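Local coordinates for hydrogenase maturation factor (Thermoanaerobacter tengcongensis, PDB 3VTH), which probably transfers the carbamoyl group of carbamoyl phosphate, at the cost of ATP, to the C-terminal cysteine of HypE during [NiFe]-hydrogenase maturation, at residues D368-F373 and R379-A384. Sequence-based numbering, arbitrary orientation.
With APC (diphosphomethylphosphonic acid adenosyl ester), chain F.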
loop_
_atom_site.group_PDB
_atom_site.type_symbol
_atom_site.label_atom_id
_atom_site.label_comp_id
_atom_site.label_asym_id
_atom_site.label_seq_id
_atom_site.Cartn_x
_atom_site.Cartn_y
_atom_site.Cartn_z
ATOM N N ASP A 368 5.887 6.065 -1.831
ATOM C CA ASP A 368 6.479 4.991 -1.035
ATOM C C ASP A 368 5.383 4.138 -0.402
ATOM O O ASP A 368 4.326 4.655 -0.023
ATOM C CB ASP A 368 7.362 5.569 0.082
ATOM C CG ASP A 368 8.525 6.385 -0.448
ATOM O OD1 ASP A 368 8.939 6.177 -1.623
ATOM O OD2 ASP A 368 9.010 7.262 0.314
ATOM N N SER A 369 5.629 2.834 -0.319
ATOM C CA SER A 369 4.736 1.929 0.405
ATOM C C SER A 369 4.987 2.062 1.905
ATOM O O SER A 369 6.069 2.477 2.318
ATOM C CB SER A 369 4.979 0.478 -0.017
ATOM O OG SER A 369 4.527 0.271 -1.340
ATOM N N VAL A 370 3.967 1.750 2.694
ATOM C CA VAL A 370 4.070 1.717 4.146
ATOM C C VAL A 370 3.548 0.361 4.592
ATOM O O VAL A 370 2.433 -0.021 4.259
ATOM C CB VAL A 370 3.249 2.852 4.825
ATOM C CG1 VAL A 370 3.397 2.794 6.354
ATOM C CG2 VAL A 370 3.695 4.237 4.285
ATOM N N THR A 371 4.367 -0.371 5.338
ATOM C CA THR A 371 3.998 -1.730 5.722
ATOM C C THR A 371 4.415 -2.046 7.158
ATOM O O THR A 371 4.951 -1.185 7.855
ATOM C CB THR A 371 4.539 -2.765 4.725
ATOM O OG1 THR A 371 3.801 -3.990 4.882
ATOM C CG2 THR A 371 6.042 -3.007 4.963
ATOM N N SER A 372 4.131 -3.263 7.602
ATOM C CA SER A 372 4.398 -3.656 8.979
ATOM C C SER A 372 4.306 -5.168 9.055
ATOM O O SER A 372 3.849 -5.811 8.105
ATOM C CB SER A 372 3.329 -3.057 9.914
ATOM O OG SER A 372 2.038 -3.641 9.665
ATOM N N PHE A 373 4.701 -5.732 10.189
ATOM C CA PHE A 373 4.521 -7.154 10.412
ATOM C C PHE A 373 3.819 -7.312 11.734
ATOM O O PHE A 373 4.280 -6.786 12.751
ATOM C CB PHE A 373 5.863 -7.907 10.416
ATOM C CG PHE A 373 5.709 -9.404 10.282
ATOM C CD1 PHE A 373 5.707 -10.002 9.019
ATOM C CD2 PHE A 373 5.535 -10.204 11.407
ATOM C CE1 PHE A 373 5.559 -11.399 8.881
ATOM C CE2 PHE A 373 5.378 -11.603 11.287
ATOM C CZ PHE A 373 5.387 -12.193 10.012
ATOM N N ARG A 379 1.348 -6.790 7.267
ATOM C CA ARG A 379 0.093 -6.044 7.251
ATOM C C ARG A 379 0.400 -4.731 6.567
ATOM O O ARG A 379 0.940 -3.796 7.174
ATOM C CB ARG A 379 -0.452 -5.816 8.667
ATOM C CG ARG A 379 -0.477 -7.063 9.536
ATOM C CD ARG A 379 -1.475 -8.080 9.039
ATOM N NE ARG A 379 -1.399 -9.350 9.760
ATOM C CZ ARG A 379 -2.161 -10.419 9.489
ATOM N NH1 ARG A 379 -3.041 -10.394 8.494
ATOM N NH2 ARG A 379 -2.034 -11.524 10.206
ATOM N N ILE A 380 0.088 -4.660 5.281
ATOM C CA ILE A 380 0.419 -3.449 4.542
ATOM C C ILE A 380 -0.593 -2.325 4.853
ATOM O O ILE A 380 -1.778 -2.587 5.089
ATOM C CB ILE A 380 0.518 -3.745 3.035
ATOM C CG1 ILE A 380 1.266 -2.612 2.307
ATOM C CG2 ILE A 380 -0.895 -3.964 2.459
ATOM C CD1 ILE A 380 1.913 -3.073 0.962
ATOM N N ILE A 381 -0.109 -1.085 4.884
ATOM C CA ILE A 381 -0.933 0.085 5.215
ATOM C C ILE A 381 -1.164 0.905 3.949
ATOM O O ILE A 381 -2.269 1.381 3.707
ATOM C CB ILE A 381 -0.257 0.978 6.323
ATOM C CG1 ILE A 381 -0.253 0.264 7.679
ATOM C CG2 ILE A 381 -0.963 2.344 6.468
ATOM C CD1 ILE A 381 1.045 -0.446 8.026
ATOM N N ARG A 382 -0.100 1.076 3.154
ATOM C CA ARG A 382 -0.182 1.843 1.929
ATOM C C ARG A 382 0.549 1.027 0.870
ATOM O O ARG A 382 1.745 0.825 0.946
ATOM C CB ARG A 382 0.445 3.237 2.114
ATOM C CG ARG A 382 0.328 4.144 0.846
ATOM C CD ARG A 382 1.004 5.517 1.102
ATOM N NE ARG A 382 0.124 6.397 1.875
ATOM C CZ ARG A 382 0.375 7.686 2.126
ATOM N NH1 ARG A 382 1.503 8.245 1.694
ATOM N NH2 ARG A 382 -0.510 8.418 2.811
ATOM N N ARG A 383 -0.198 0.522 -0.095
ATOM C CA ARG A 383 0.379 -0.357 -1.090
ATOM C C ARG A 383 0.734 0.471 -2.313
ATOM O O ARG A 383 -0.136 0.921 -3.058
ATOM C CB ARG A 383 -0.584 -1.505 -1.414
ATOM C CG ARG A 383 -0.024 -2.506 -2.442
ATOM C CD ARG A 383 -1.120 -3.483 -2.920
ATOM N NE ARG A 383 -0.658 -4.286 -4.074
ATOM C CZ ARG A 383 0.022 -5.423 -3.955
ATOM N NH1 ARG A 383 0.325 -5.910 -2.754
ATOM N NH2 ARG A 383 0.411 -6.095 -5.038
ATOM N N ALA A 384 2.024 0.682 -2.512
ATOM C CA ALA A 384 2.483 1.597 -3.564
ATOM C C ALA A 384 3.833 1.132 -4.095
ATOM O O ALA A 384 3.948 -0.024 -4.521
ATOM C CB ALA A 384 2.517 3.062 -3.055
HETATM P PG APC F . 0.556 14.680 2.322
HETATM O O1G APC F . 1.761 14.372 1.472
HETATM O O2G APC F . 0.906 15.500 3.540
HETATM O O3G APC F . -0.618 15.233 1.566
HETATM P PB APC F . 0.749 11.943 3.206
HETATM O O1B APC F . 1.052 11.352 1.865
HETATM O O2B APC F . -0.159 11.107 4.086
HETATM O O3B APC F . -0.048 13.315 2.939
HETATM P PA APC F . 3.839 11.551 3.626
HETATM O O1A APC F . 4.889 11.993 4.618
HETATM O O2A APC F . 4.192 11.745 2.196
HETATM C C3A APC F . 2.278 12.395 4.091
HETATM O "O5'" APC F . 3.542 9.973 3.769
HETATM C "C5'" APC F . 4.075 9.153 4.805
HETATM C "C4'" APC F . 2.964 8.234 5.308
HETATM O "O4'" APC F . 3.563 7.342 6.255
HETATM C "C3'" APC F . 1.887 9.035 6.044
HETATM O "O3'" APC F . 0.565 8.562 5.734
HETATM C "C2'" APC F . 2.170 8.748 7.504
HETATM O "O2'" APC F . 1.010 8.923 8.340
HETATM C "C1'" APC F . 2.777 7.347 7.446
HETATM N N9 APC F . 3.604 7.206 8.639
HETATM C C8 APC F . 4.828 7.751 8.872
HETATM N N7 APC F . 5.246 7.429 10.122
HETATM C C5 APC F . 4.277 6.679 10.690
HETATM C C6 APC F . 4.058 6.013 11.993
HETATM N N6 APC F . 4.989 6.073 12.968
HETATM N N1 APC F . 2.901 5.338 12.173
HETATM C C2 APC F . 1.961 5.246 11.210
HETATM N N3 APC F . 2.072 5.824 10.003
HETATM C C4 APC F . 3.196 6.535 9.704
HETATM O O HOH W 1 3.766 7.114 1.131
#
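Arg-379 and Ser-372 join the two antiparallel runs with a pair of bonds. The Arg-379 N-H reaches Ser-372 O from above its carbonyl plane, while Ser-372 OG donates to a lone pair of Arg-379 O, 2.7 Å away. That hydroxyl is on target because it is tucked between its own backbone N and carbonyl carbon (chi1 67°). The Arg-379 guanidinium leads away, toward the carbonyls of Asn-374, Ala-375 and Asn-727.

Ile-380 lays CG1 3.4 Å from Val-370 O, and Thr-371 OG1, itself hydrogen-bonded to Glu-378, sits 3.4 Å from Ile-380 CA. Ile-381 and Arg-382 then make a classic beta bulge opposite Val-370. Both their N-H groups converge on Val-370 O: Arg-382 N comes in on a lone pair at 3.0 Å, Ile-381 N at 2.8 Å with a 22° tilt from the carbonyl plane. Val-370 N returns a bond to Arg-382 O, and Val-370 CG1 packs against Ile-381 CB at 4.1 Å.

From CB, Arg-382 runs out past Val-370, CG anti to the backbone N, then bends at chi3 (-80°). This brings the guanidinium edge to the beta phosphate of the ATP analogue APC, where NH1 bonds O1B at 3.1 Å and NH2 bonds O2B at 3.0 Å; the ribose C4' lies over one face, toward its rim. A water ties NH1 to Asp-368 O, and Val-370 CG2 touches the ribose at O4'. Finally, Ala-384 N bonds Ser-369 OG, which also meets Arg-385 O.

Within the YrdC-like domain, 368-373 lies between 379-384 and strand 283-287, whose Ile-283 and Leu-285 bond the backbone of Ser-369 and Thr-371; helix 270-277 packs on Thr-371 and Phe-373, and helix 707-719 of the Kae1-like part meets Ser-372 and Arg-379.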